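Local coordinates for protein folylpolyglutamate synthase (FolC) (Helicobacter pylori, PDB 6K8C) that probably uses ATP to add glutamate to dihydropteroate, forming dihydrofolate, and then to extend tetrahydrofolates into folylpolyglutamates, at residues K186-L191 and K210-K215; I194-E199 and I217-E222; K48-V53 and C136-L141; S120-A125 and E148-N153; G59-F64 and L244-K249. All coordinates share one frame; numbering follows the deposited sequence.

Interaction 1 (K186-L191 and K210-K215); sequences KAMGSL and KEKHAK
Bends at chi3 (123°) and chi4 fold the K212 chain over the loop 186-191, while M188 puts CG in the crowded position between its backbone N and carbonyl carbon (chi1 89°). The two chains therefore cross obliquely, with CG of M188 4.0 Å from CD of K212. The CE of K212 lies against a carbonyl, 3.4 Å from O of K186. The charge is also near a carbonyl, NZ of K212 being 3.5 Å from O of M188, a placement that may give a mild electrostatic attraction. The M188 side chain also touches I208 and A209 of helix 199-211 and F162 of strand 159-162.

L191 and K215 share the same first torsion, each with CG anti to its backbone N, so the chains run alongside and point the same way. Their contact is tight, CD1 of L191 standing 3.4 Å from CD of K215. The backbone fixes this pairing through a nearly straight bond (174°) from N of K215 to O of S190, 2.8 Å long, with the donor above the carbonyl plane. A214 presses CB to within 3.2 Å of O of G189. A water donates to that same G189 O at 2.8 Å and to K215 O at 3.3 Å, bridging the loop before strand 191-194 to the first residue of strand 215-218.

The positive phi of H213 ends helix 199-211 in a Schellman motif and redirects the chain into strand 215-218. Strand 191-194, that helix and parallel strand 215-218 form a beta-alpha-beta crossover at the edge of the Mur ligase middle-domain sheet.

Interaction 2 (I194-E199 and I217-E222); sequences IAPQQE and IVVQNE
Two backbone hydrogen bonds form the first shell, both from the parallel pairing of I194 with V218. N of I194 donates to O of I217 over 2.9 Å (162°), in the carbonyl plane, and N of V219 reaches O of I194 over 3.0 Å (169°), nearly along the C=O axis. A water also donates to I194 O at 3.0 Å and to V219 O at 2.7 Å, spanning the chains where regular pairing stops.

I194 carries CG2 between its N and carbonyl carbon, 3.9 Å from CG2 of V218. V219 brings CG2 to 3.5 Å from O of I194. The P196 ring comes in by its CG, 3.8 Å from O of V219, and continues alongside N221, the centre of an inverse gamma turn.

Further out, Q197 bonds T163 O and I165 N, and Q198 occupies the N-cap position of helix 199-211. This is the C-terminal end of the parallel pair 191-194/215-218 at the edge of the Mur ligase middle-domain sheet. Helix 241-254 packs against it, V246 meeting A195, M242 meeting P196, and K249 with T253 meeting I217. A195 is backbone-bonded to F162, continuing the pairing with strand 159-162 just past the end of strand 191-194.

Interaction 3 (K48-V53 and C136-L141); sequences KVIHVV and CDYLVL
Y138 leaves strand 138-142 with CG anti to its carbonyl carbon (chi1 -67°), which lays the ring beside K48, the two chains pointing the same way. Its CB stands 3.9 Å from O of K48 and also borders CD1 of I50. Past CG, CD1 of Y138 lies 3.7 Å from CD1 of I50 and 3.8 Å from CB of K48. CE1 then meets the lysine's aliphatic chain, 4.0 Å from CD of K48; both K48 and I50 approach the ring obliquely. Beyond the segments, F74 meets this ring edge-to-face and L69 of helix 58-70 also touches it.

The strands run parallel, 17° apart, as central neighbours in the sheet of a P-loop fold: strand 48-53 leads through the glycine-rich P-loop into helix 58-70. Five backbone hydrogen bonds join them, from K48 N to V52 N, and the shortest, L141 N to I50 O, measures 2.7 Å at 173°.

On the face opposite Y138, CG2 of V49 rests 4.1 Å from CD2 of L139, and CG1 of V49 crosses toward CD2 of L141. H51, CG anti to its N, points the edge of its ring at L141: CD2 is 3.4 Å from O of L141, near the ring plane. Its NE2 hydrogen-bonds T152 OG1, and CG2 of V53 sits over the centre of one ring face.

Interaction 4 (S120-A125 and E148-N153); sequences SYFEYA and EFDSTN
A capping box, formed by S120 and E123 at the start of helix 121-132, faces an Asx turn built on D150 in the loop 148-153, which follows strand 138-142 of the Mur ligase middle-domain sheet. The hydrogen bonds lie within each motif. OG of S120 accepts from N of E123 at 3.1 Å (161°), and OE1 of E123 accepts from N of S120 at 2.9 Å (173°). Across from it, D150 OD2 takes T152 OG1 on its anti lone pair at 2.6 Å and T152 N from above the plane at 3.2 Å. G144 N is a further donor to that oxygen, while G146 N bonds OD1, gripping both oxygens and probably stabilising the charge.

E123 OE2 makes a salt bridge with R30, and a water lies 2.9 Å from OE2 of E123.

Between the segments the contact is by van der Waals approach. E123 places CG 3.9 Å from CB of S151, and D150 OD2 lies at the edge of the F122 ring. That ring, swung out with CG anti to the backbone N, also lies near a bound glycerol, probably a crystallisation additive. S151 OG, hydrogen-bonded to T126 OG1, sits obliquely to the ring, 3.1 Å from CE2 of F122.

Interaction 5 (G59-F64 and L244-K249); sequences GSTGRF and LEVALK
Helix 58-70, which follows the P-loop, packs here against helix 241-254; the short axes cross at -40° and approach to 8.2 Å. The conformation of F64 decides much of the fit. Its chi1 of -92° is displaced from the staggered values and turns the ring across the L244 side chain at about a right angle. In L244, CG anti to the backbone N, together with chi2, carries CD1 over one face of the ring. The result is a CH-pi contact: CD1 of L244 is 3.7 Å from the F64 centroid, 21° off the ring normal. Nearer the other helix's backbone, CB of L244 lies 3.7 Å from CE2 of F64.

T61 divides its branches by chemistry. OG1, beside the backbone N, hydrogen-bonds O of G57, in the P-loop just before the helix; CG2, anti to N, lies 4.0 Å from CG1 of V246. V161 of strand 159-162 touches both T61 and V246, so the pair rests on the sheet. S60 OG bonds a citrate, probably from the crystallisation liquor.

The small A247 allows the close approach of the helices, its CA 5.4 Å from that of T61. Its methyl faces helix 58-70, CB of A247 being 3.4 Å from O of T61 and 3.6 Å from CB of F64.

Overall arrangement
Interactions 3, 4 and 5 are buried, interaction 2 is partly so, and interaction 1 lies at the surface. Interactions 1, 2 and 3 belong to one sheet: interaction 3 joins central strands by a full ladder, whereas interactions 1 and 2 pair the two ends of strands 191-194 and 215-218 with fewer bonds and a bridging water each. Interactions 1 and 2 touch through L191 and I217. Interaction 5 is apolar helix packing; it meets interaction 2 through V246, which contacts A195 and V219, and interaction 3 where V140 nears G62. Interaction 4, with no hydrogen bond across its two segments, connects to interaction 3 through T152 and to interaction 1 through N153 and A187.

Interaction 1 (K186-L191 and K210-K215)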
# COMPACT_ATOMS: atom_id res chain seq x y z
N LYS A 186 12.89 14.55 4.12
CA LYS A 186 13.28 15.89 3.69
C LYS A 186 12.10 16.68 3.14
O LYS A 186 12.07 17.91 3.25
CB LYS A 186 14.40 15.82 2.65
CG LYS A 186 15.79 15.94 3.25
CD LYS A 186 16.87 15.70 2.21
CE LYS A 186 18.25 15.73 2.85
NZ LYS A 186 18.93 14.41 2.78
N ALA A 187 11.12 16.00 2.56
CA ALA A 187 9.95 16.65 1.98
C ALA A 187 8.82 16.85 2.99
O ALA A 187 7.68 17.11 2.58
CB ALA A 187 9.45 15.87 0.77
N MET A 188 9.10 16.72 4.29
CA MET A 188 8.08 16.99 5.28
C MET A 188 7.66 18.45 5.23
O MET A 188 8.49 19.34 4.99
CB MET A 188 8.57 16.61 6.69
CG MET A 188 9.30 17.70 7.44
SD MET A 188 9.60 17.35 9.19
CE MET A 188 10.49 15.80 9.13
N GLY A 189 6.37 18.70 5.40
CA GLY A 189 5.83 20.04 5.43
C GLY A 189 5.78 20.59 6.84
O GLY A 189 6.55 20.19 7.72
N SER A 190 4.84 21.51 7.07
CA SER A 190 4.79 22.21 8.34
C SER A 190 4.14 21.39 9.45
O SER A 190 4.31 21.72 10.63
CB SER A 190 4.03 23.53 8.17
OG SER A 190 2.69 23.30 7.79
N LEU A 191 3.41 20.33 9.11
CA LEU A 191 2.64 19.56 10.08
C LEU A 191 2.72 18.09 9.72
O LEU A 191 2.30 17.70 8.63
CB LEU A 191 1.18 20.03 10.11
CG LEU A 191 0.23 19.34 11.10
CD1 LEU A 191 0.77 19.46 12.51
CD2 LEU A 191 -1.17 19.92 11.00
N LYS A 210 13.07 20.61 13.21
CA LYS A 210 13.62 21.80 13.83
C LYS A 210 14.20 22.74 12.78
O LYS A 210 13.99 23.96 12.84
CB LYS A 210 14.68 21.41 14.86
CG LYS A 210 15.28 22.56 15.64
CD LYS A 210 16.33 22.04 16.62
CE LYS A 210 16.92 23.16 17.47
NZ LYS A 210 17.75 22.60 18.58
N GLU A 211 14.92 22.19 11.80
CA GLU A 211 15.50 23.01 10.74
C GLU A 211 14.42 23.73 9.94
O GLU A 211 14.61 24.88 9.52
CB GLU A 211 16.35 22.13 9.82
CG GLU A 211 16.95 22.87 8.63
CD GLU A 211 16.23 22.57 7.34
OE1 GLU A 211 16.25 21.40 6.89
OE2 GLU A 211 15.63 23.51 6.76
N LYS A 212 13.28 23.08 9.72
CA LYS A 212 12.20 23.65 8.91
C LYS A 212 11.15 24.37 9.74
O LYS A 212 10.15 24.83 9.17
CB LYS A 212 11.53 22.55 8.08
CG LYS A 212 12.48 21.84 7.12
CD LYS A 212 11.79 20.71 6.38
CE LYS A 212 11.87 20.88 4.87
NZ LYS A 212 10.88 21.87 4.37
N HIS A 213 11.34 24.48 11.06
CA HIS A 213 10.37 25.10 11.97
C HIS A 213 9.02 24.39 11.92
O HIS A 213 7.97 25.02 12.10
CB HIS A 213 10.19 26.59 11.67
CG HIS A 213 11.47 27.35 11.56
ND1 HIS A 213 12.35 27.49 12.62
CD2 HIS A 213 12.02 28.03 10.53
CE1 HIS A 213 13.39 28.21 12.23
NE2 HIS A 213 13.22 28.55 10.97
N ALA A 214 9.03 23.09 11.67
CA ALA A 214 7.81 22.32 11.46
C ALA A 214 7.35 21.69 12.77
O ALA A 214 8.12 21.53 13.72
CB ALA A 214 8.03 21.23 10.41
N LYS A 215 6.07 21.32 12.80
CA LYS A 215 5.50 20.65 13.96
C LYS A 215 5.45 19.15 13.69
O LYS A 215 4.83 18.71 12.71
CB LYS A 215 4.11 21.19 14.29
CG LYS A 215 3.44 20.49 15.49
CD LYS A 215 1.93 20.68 15.47
CE LYS A 215 1.30 20.57 16.85
NZ LYS A 215 -0.15 20.88 16.77
O HOH W 1 6.29 18.32 9.79

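Interaction 2 (I194-E199 and I217-E222)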
# COMPACT_ATOMS: atom_id res chain seq x y z
N ILE A 194 4.24 11.21 13.05
CA ILE A 194 5.24 10.17 12.83
C ILE A 194 4.91 8.97 13.71
O ILE A 194 4.80 9.10 14.94
CB ILE A 194 6.68 10.68 13.06
CG1 ILE A 194 7.69 9.61 12.67
CG2 ILE A 194 6.91 11.17 14.48
CD1 ILE A 194 9.00 10.19 12.14
N ALA A 195 4.74 7.81 13.08
CA ALA A 195 4.57 6.54 13.78
C ALA A 195 5.86 6.19 14.52
O ALA A 195 6.92 6.76 14.24
CB ALA A 195 4.21 5.44 12.79
N PRO A 196 5.81 5.27 15.49
CA PRO A 196 7.04 4.84 16.17
C PRO A 196 8.07 4.34 15.17
O PRO A 196 7.77 3.55 14.27
CB PRO A 196 6.56 3.73 17.11
CG PRO A 196 5.12 4.06 17.37
CD PRO A 196 4.61 4.62 16.07
N GLN A 197 9.30 4.83 15.33
CA GLN A 197 10.39 4.59 14.38
C GLN A 197 11.59 4.02 15.11
O GLN A 197 11.65 3.98 16.34
CB GLN A 197 10.81 5.88 13.66
CG GLN A 197 9.69 6.67 13.03
CD GLN A 197 9.25 6.09 11.71
OE1 GLN A 197 10.01 5.37 11.06
NE2 GLN A 197 8.02 6.39 11.30
N GLN A 198 12.58 3.59 14.33
CA GLN A 198 13.89 3.31 14.89
C GLN A 198 14.56 4.60 15.33
O GLN A 198 14.24 5.70 14.85
CB GLN A 198 14.76 2.57 13.87
CG GLN A 198 14.31 1.15 13.59
CD GLN A 198 15.14 0.48 12.52
OE1 GLN A 198 16.35 0.34 12.65
NE2 GLN A 198 14.48 0.06 11.44
N GLU A 199 15.51 4.47 16.26
CA GLU A 199 16.05 5.64 16.96
C GLU A 199 16.69 6.64 16.00
O GLU A 199 16.46 7.85 16.10
CB GLU A 199 17.05 5.19 18.03
CG GLU A 199 17.71 6.33 18.77
CD GLU A 199 18.90 5.87 19.59
OE1 GLU A 199 19.06 4.64 19.75
OE2 GLU A 199 19.66 6.73 20.07
N ILE A 217 4.38 15.60 15.28
CA ILE A 217 3.55 14.96 16.30
C ILE A 217 3.99 13.51 16.41
O ILE A 217 3.75 12.71 15.51
CB ILE A 217 2.05 15.06 15.97
CG1 ILE A 217 1.60 16.52 15.98
CG2 ILE A 217 1.23 14.26 16.97
CD1 ILE A 217 0.27 16.74 15.27
N VAL A 218 4.62 13.16 17.53
CA VAL A 218 5.19 11.83 17.71
C VAL A 218 4.14 10.93 18.33
O VAL A 218 3.65 11.19 19.43
CB VAL A 218 6.46 11.89 18.58
CG1 VAL A 218 7.05 10.50 18.75
CG2 VAL A 218 7.48 12.84 17.95
N VAL A 219 3.78 9.86 17.63
CA VAL A 219 2.77 8.93 18.13
C VAL A 219 3.39 8.07 19.22
O VAL A 219 4.43 7.45 19.02
CB VAL A 219 2.22 8.06 16.99
CG1 VAL A 219 1.31 6.98 17.55
CG2 VAL A 219 1.46 8.92 15.99
N GLN A 220 2.74 8.05 20.38
CA GLN A 220 3.20 7.22 21.49
C GLN A 220 3.14 5.74 21.12
O GLN A 220 2.21 5.30 20.44
CB GLN A 220 2.35 7.47 22.73
CG GLN A 220 2.63 8.78 23.44
CD GLN A 220 2.36 8.68 24.93
OE1 GLN A 220 1.26 8.32 25.35
NE2 GLN A 220 3.37 8.99 25.73
N ASN A 221 4.13 4.98 21.58
CA ASN A 221 4.16 3.54 21.36
C ASN A 221 3.20 2.89 22.36
O ASN A 221 3.59 2.37 23.41
CB ASN A 221 5.58 3.00 21.48
CG ASN A 221 5.71 1.56 21.01
OD1 ASN A 221 4.74 0.80 21.04
ND2 ASN A 221 6.90 1.19 20.56
N GLU A 222 1.92 2.92 22.01
CA GLU A 222 0.85 2.65 22.96
C GLU A 222 -0.43 2.38 22.19
O GLU A 222 -0.79 3.16 21.30
CB GLU A 222 0.68 3.85 23.90
CG GLU A 222 -0.58 3.85 24.73
CD GLU A 222 -0.38 3.17 26.07
OE1 GLU A 222 0.53 2.32 26.18
OE2 GLU A 222 -1.13 3.49 27.02
O HOH W 2 6.34 7.81 17.19

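Interaction 3 (K48-V53 and C136-L141)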
# COMPACT_ATOMS: atom_id res chain seq x y z
N LYS A 48 -8.08 18.93 1.07
CA LYS A 48 -6.90 18.89 1.93
C LYS A 48 -6.15 17.59 1.66
O LYS A 48 -6.75 16.52 1.60
CB LYS A 48 -7.31 19.01 3.39
CG LYS A 48 -7.88 20.38 3.75
CD LYS A 48 -8.26 20.46 5.22
CE LYS A 48 -9.05 21.73 5.53
NZ LYS A 48 -8.38 22.95 5.00
N VAL A 49 -4.84 17.69 1.47
CA VAL A 49 -4.03 16.58 0.99
C VAL A 49 -3.24 16.01 2.15
O VAL A 49 -2.51 16.74 2.83
CB VAL A 49 -3.08 17.03 -0.14
CG1 VAL A 49 -2.02 15.96 -0.40
CG2 VAL A 49 -3.88 17.34 -1.40
N ILE A 50 -3.35 14.70 2.36
CA ILE A 50 -2.59 14.00 3.38
C ILE A 50 -1.57 13.11 2.68
O ILE A 50 -1.94 12.20 1.93
CB ILE A 50 -3.50 13.17 4.30
CG1 ILE A 50 -4.49 14.10 5.02
CG2 ILE A 50 -2.66 12.42 5.32
CD1 ILE A 50 -5.88 14.04 4.48
N HIS A 51 -0.29 13.36 2.93
CA HIS A 51 0.79 12.64 2.27
C HIS A 51 1.24 11.49 3.17
O HIS A 51 1.78 11.72 4.25
CB HIS A 51 1.95 13.60 1.99
CG HIS A 51 2.89 13.14 0.91
ND1 HIS A 51 4.18 13.62 0.79
CD2 HIS A 51 2.73 12.25 -0.09
CE1 HIS A 51 4.77 13.05 -0.24
NE2 HIS A 51 3.91 12.21 -0.79
N VAL A 52 1.03 10.26 2.71
CA VAL A 52 1.42 9.07 3.45
C VAL A 52 2.77 8.59 2.93
O VAL A 52 2.90 8.22 1.75
CB VAL A 52 0.36 7.96 3.34
CG1 VAL A 52 0.77 6.75 4.16
CG2 VAL A 52 -0.99 8.48 3.83
N VAL A 53 3.79 8.61 3.79
CA VAL A 53 5.17 8.32 3.43
C VAL A 53 5.72 7.31 4.42
O VAL A 53 5.48 7.41 5.63
CB VAL A 53 6.03 9.61 3.44
CG1 VAL A 53 7.50 9.29 3.22
CG2 VAL A 53 5.54 10.59 2.38
N CYS A 136 -13.49 16.26 -3.86
CA CYS A 136 -13.33 15.59 -2.58
C CYS A 136 -12.98 16.59 -1.49
O CYS A 136 -12.43 17.67 -1.74
CB CYS A 136 -12.24 14.52 -2.66
SG CYS A 136 -12.77 13.03 -3.49
N ASP A 137 -13.32 16.23 -0.25
CA ASP A 137 -12.89 17.02 0.89
C ASP A 137 -11.45 16.71 1.27
O ASP A 137 -10.72 17.60 1.74
CB ASP A 137 -13.82 16.78 2.08
CG ASP A 137 -15.25 17.13 1.77
OD1 ASP A 137 -15.52 18.32 1.52
OD2 ASP A 137 -16.11 16.23 1.75
N TYR A 138 -11.02 15.46 1.10
CA TYR A 138 -9.69 15.02 1.50
C TYR A 138 -9.13 14.11 0.42
O TYR A 138 -9.85 13.33 -0.19
CB TYR A 138 -9.71 14.28 2.85
CG TYR A 138 -10.07 15.18 4.01
CD1 TYR A 138 -9.09 15.88 4.70
CD2 TYR A 138 -11.40 15.33 4.41
CE1 TYR A 138 -9.42 16.71 5.76
CE2 TYR A 138 -11.74 16.16 5.46
CZ TYR A 138 -10.75 16.85 6.13
OH TYR A 138 -11.09 17.67 7.19
N LEU A 139 -7.82 14.23 0.20
CA LEU A 139 -7.08 13.37 -0.71
C LEU A 139 -5.96 12.72 0.10
O LEU A 139 -5.04 13.42 0.54
CB LEU A 139 -6.54 14.15 -1.90
CG LEU A 139 -5.59 13.40 -2.83
CD1 LEU A 139 -6.28 12.17 -3.41
CD2 LEU A 139 -5.09 14.32 -3.94
N VAL A 140 -6.06 11.42 0.33
CA VAL A 140 -5.05 10.66 1.04
C VAL A 140 -4.12 10.07 -0.01
O VAL A 140 -4.51 9.16 -0.76
CB VAL A 140 -5.66 9.57 1.94
CG1 VAL A 140 -4.57 8.87 2.75
CG2 VAL A 140 -6.69 10.18 2.89
N LEU A 141 -2.90 10.59 -0.07
CA LEU A 141 -1.99 10.42 -1.20
C LEU A 141 -0.78 9.63 -0.74
O LEU A 141 0.06 10.15 0.00
CB LEU A 141 -1.58 11.79 -1.74
CG LEU A 141 -1.08 11.98 -3.17
CD1 LEU A 141 -2.19 11.75 -4.17
CD2 LEU A 141 -0.51 13.38 -3.31

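Interaction 4 (S120-A125 and E148-N153)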
# COMPACT_ATOMS: atom_id res chain seq x y z
N SER A 120 5.46 9.86 -16.82
CA SER A 120 5.73 8.46 -16.55
C SER A 120 4.43 7.76 -16.15
O SER A 120 3.40 8.39 -15.89
CB SER A 120 6.77 8.31 -15.44
OG SER A 120 6.19 8.56 -14.16
N TYR A 121 4.50 6.43 -16.07
CA TYR A 121 3.35 5.64 -15.64
C TYR A 121 2.80 6.14 -14.31
O TYR A 121 1.61 6.46 -14.19
CB TYR A 121 3.76 4.17 -15.55
CG TYR A 121 2.68 3.20 -15.12
CD1 TYR A 121 2.46 2.94 -13.77
CD2 TYR A 121 1.92 2.51 -16.06
CE1 TYR A 121 1.49 2.04 -13.38
CE2 TYR A 121 0.95 1.61 -15.67
CZ TYR A 121 0.74 1.38 -14.32
OH TYR A 121 -0.22 0.48 -13.92
N PHE A 122 3.65 6.23 -13.30
CA PHE A 122 3.18 6.64 -11.98
C PHE A 122 2.79 8.11 -11.95
O PHE A 122 1.85 8.48 -11.23
CB PHE A 122 4.25 6.36 -10.92
CG PHE A 122 3.80 6.68 -9.51
CD1 PHE A 122 2.84 5.90 -8.88
CD2 PHE A 122 4.31 7.79 -8.84
CE1 PHE A 122 2.42 6.21 -7.59
CE2 PHE A 122 3.89 8.09 -7.56
CZ PHE A 122 2.94 7.30 -6.93
N GLU A 123 3.48 8.96 -12.72
CA GLU A 123 3.09 10.36 -12.80
C GLU A 123 1.69 10.52 -13.38
O GLU A 123 0.91 11.37 -12.94
CB GLU A 123 4.12 11.15 -13.62
CG GLU A 123 5.45 11.33 -12.87
CD GLU A 123 6.58 11.80 -13.76
OE1 GLU A 123 6.38 11.92 -14.99
OE2 GLU A 123 7.67 12.06 -13.22
N TYR A 124 1.34 9.69 -14.38
CA TYR A 124 -0.01 9.76 -14.94
C TYR A 124 -1.05 9.27 -13.94
O TYR A 124 -2.15 9.84 -13.85
CB TYR A 124 -0.09 8.94 -16.23
CG TYR A 124 -1.31 9.26 -17.05
CD1 TYR A 124 -1.52 10.55 -17.55
CD2 TYR A 124 -2.28 8.30 -17.31
CE1 TYR A 124 -2.64 10.85 -18.29
CE2 TYR A 124 -3.40 8.60 -18.05
CZ TYR A 124 -3.57 9.88 -18.54
OH TYR A 124 -4.69 10.17 -19.28
N ALA A 125 -0.74 8.20 -13.20
CA ALA A 125 -1.64 7.75 -12.14
C ALA A 125 -1.90 8.86 -11.13
O ALA A 125 -3.03 9.03 -10.66
CB ALA A 125 -1.06 6.52 -11.44
N GLU A 148 12.47 11.67 -2.37
CA GLU A 148 12.21 13.09 -2.19
C GLU A 148 11.70 13.74 -3.48
O GLU A 148 11.04 14.78 -3.41
CB GLU A 148 13.47 13.81 -1.71
CG GLU A 148 14.59 13.88 -2.74
CD GLU A 148 15.87 14.46 -2.17
OE1 GLU A 148 16.70 13.69 -1.65
OE2 GLU A 148 16.05 15.70 -2.26
N PHE A 149 11.99 13.14 -4.63
CA PHE A 149 11.51 13.62 -5.91
C PHE A 149 10.28 12.86 -6.40
O PHE A 149 9.98 12.87 -7.59
CB PHE A 149 12.62 13.54 -6.96
CG PHE A 149 13.89 14.22 -6.54
CD1 PHE A 149 13.93 15.59 -6.34
CD2 PHE A 149 15.06 13.49 -6.36
CE1 PHE A 149 15.10 16.22 -5.96
CE2 PHE A 149 16.23 14.11 -5.98
CZ PHE A 149 16.25 15.48 -5.77
N ASP A 150 9.58 12.18 -5.49
CA ASP A 150 8.37 11.47 -5.87
C ASP A 150 7.34 12.44 -6.44
O ASP A 150 7.30 13.61 -6.07
CB ASP A 150 7.79 10.73 -4.66
CG ASP A 150 6.75 9.70 -5.05
OD1 ASP A 150 7.15 8.64 -5.58
OD2 ASP A 150 5.54 9.95 -4.83
N SER A 151 6.52 11.93 -7.36
CA SER A 151 5.54 12.79 -8.01
C SER A 151 4.54 13.35 -7.01
O SER A 151 4.09 14.50 -7.16
CB SER A 151 4.82 12.03 -9.12
OG SER A 151 3.93 11.06 -8.59
N THR A 152 4.18 12.58 -5.98
CA THR A 152 3.21 13.07 -5.00
C THR A 152 3.76 14.24 -4.19
O THR A 152 2.98 14.96 -3.56
CB THR A 152 2.77 11.95 -4.06
OG1 THR A 152 3.91 11.40 -3.39
CG2 THR A 152 2.05 10.86 -4.83
N ASN A 153 5.07 14.45 -4.21
CA ASN A 153 5.67 15.58 -3.51
C ASN A 153 5.28 16.93 -4.10
O ASN A 153 5.43 17.96 -3.43
CB ASN A 153 7.19 15.47 -3.51
CG ASN A 153 7.72 14.72 -2.31
OD1 ASN A 153 7.28 14.96 -1.19
ND2 ASN A 153 8.65 13.80 -2.55
O HOH W 3 7.96 12.17 -10.34

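Interaction 5 (G59-F64 and L244-K249)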
# COMPACT_ATOMS: atom_id res chain seq x y z
N GLY A 59 -0.50 1.29 3.37
CA GLY A 59 -1.84 1.00 2.86
C GLY A 59 -2.90 1.00 3.94
O GLY A 59 -3.94 1.64 3.80
N SER A 60 -2.64 0.28 5.04
CA SER A 60 -3.66 0.20 6.09
C SER A 60 -3.80 1.52 6.83
O SER A 60 -4.92 1.94 7.15
CB SER A 60 -3.33 -0.93 7.06
OG SER A 60 -2.03 -0.78 7.60
N THR A 61 -2.68 2.20 7.12
CA THR A 61 -2.76 3.50 7.78
C THR A 61 -3.59 4.48 6.97
O THR A 61 -4.46 5.17 7.50
CB THR A 61 -1.36 4.07 8.01
OG1 THR A 61 -0.57 3.14 8.76
CG2 THR A 61 -1.44 5.39 8.77
N GLY A 62 -3.34 4.54 5.66
CA GLY A 62 -4.08 5.47 4.82
C GLY A 62 -5.54 5.10 4.69
O GLY A 62 -6.42 5.97 4.68
N ARG A 63 -5.84 3.80 4.58
CA ARG A 63 -7.23 3.40 4.40
C ARG A 63 -8.02 3.55 5.69
O ARG A 63 -9.21 3.90 5.65
CB ARG A 63 -7.29 1.95 3.88
CG ARG A 63 -8.71 1.50 3.46
CD ARG A 63 -9.29 2.35 2.33
NE ARG A 63 -8.43 2.32 1.15
CZ ARG A 63 -8.44 1.34 0.24
NH1 ARG A 63 -9.28 0.33 0.36
NH2 ARG A 63 -7.61 1.40 -0.78
N PHE A 64 -7.38 3.30 6.84
CA PHE A 64 -8.03 3.55 8.13
C PHE A 64 -8.43 5.01 8.26
O PHE A 64 -9.56 5.34 8.64
CB PHE A 64 -7.10 3.16 9.28
CG PHE A 64 -7.27 1.75 9.77
CD1 PHE A 64 -8.52 1.20 9.95
CD2 PHE A 64 -6.15 0.98 10.08
CE1 PHE A 64 -8.67 -0.10 10.42
CE2 PHE A 64 -6.29 -0.32 10.55
CZ PHE A 64 -7.55 -0.86 10.72
N LEU A 244 -3.65 1.72 13.03
CA LEU A 244 -4.89 2.41 13.33
C LEU A 244 -4.68 3.54 14.33
O LEU A 244 -5.32 4.59 14.23
CB LEU A 244 -5.95 1.43 13.84
CG LEU A 244 -7.32 2.01 14.24
CD1 LEU A 244 -8.02 2.76 13.08
CD2 LEU A 244 -8.23 0.92 14.78
N GLU A 245 -3.79 3.34 15.32
CA GLU A 245 -3.50 4.42 16.26
C GLU A 245 -2.95 5.64 15.53
O GLU A 245 -3.31 6.78 15.84
CB GLU A 245 -2.51 3.96 17.33
CG GLU A 245 -3.10 3.05 18.39
CD GLU A 245 -4.03 3.77 19.35
OE1 GLU A 245 -4.11 5.01 19.32
OE2 GLU A 245 -4.69 3.07 20.15
N VAL A 246 -2.06 5.42 14.55
CA VAL A 246 -1.51 6.53 13.78
C VAL A 246 -2.60 7.19 12.95
O VAL A 246 -2.70 8.43 12.91
CB VAL A 246 -0.34 6.04 12.92
CG1 VAL A 246 0.12 7.14 11.98
CG2 VAL A 246 0.81 5.54 13.81
N ALA A 247 -3.44 6.40 12.29
CA ALA A 247 -4.53 6.98 11.51
C ALA A 247 -5.48 7.76 12.40
O ALA A 247 -6.02 8.80 11.99
CB ALA A 247 -5.29 5.88 10.76
N LEU A 248 -5.72 7.28 13.62
CA LEU A 248 -6.59 8.00 14.54
C LEU A 248 -5.98 9.34 14.93
O LEU A 248 -6.68 10.36 15.01
CB LEU A 248 -6.87 7.15 15.78
CG LEU A 248 -7.99 7.61 16.72
CD1 LEU A 248 -9.32 7.67 15.99
CD2 LEU A 248 -8.07 6.69 17.93
N LYS A 249 -4.67 9.37 15.18
CA LYS A 249 -4.00 10.63 15.50
C LYS A 249 -4.08 11.60 14.32
O LYS A 249 -4.26 12.81 14.52
CB LYS A 249 -2.54 10.37 15.88
CG LYS A 249 -1.83 11.59 16.45
CD LYS A 249 -2.55 12.07 17.70
CE LYS A 249 -1.57 12.53 18.76
NZ LYS A 249 -2.26 12.77 20.06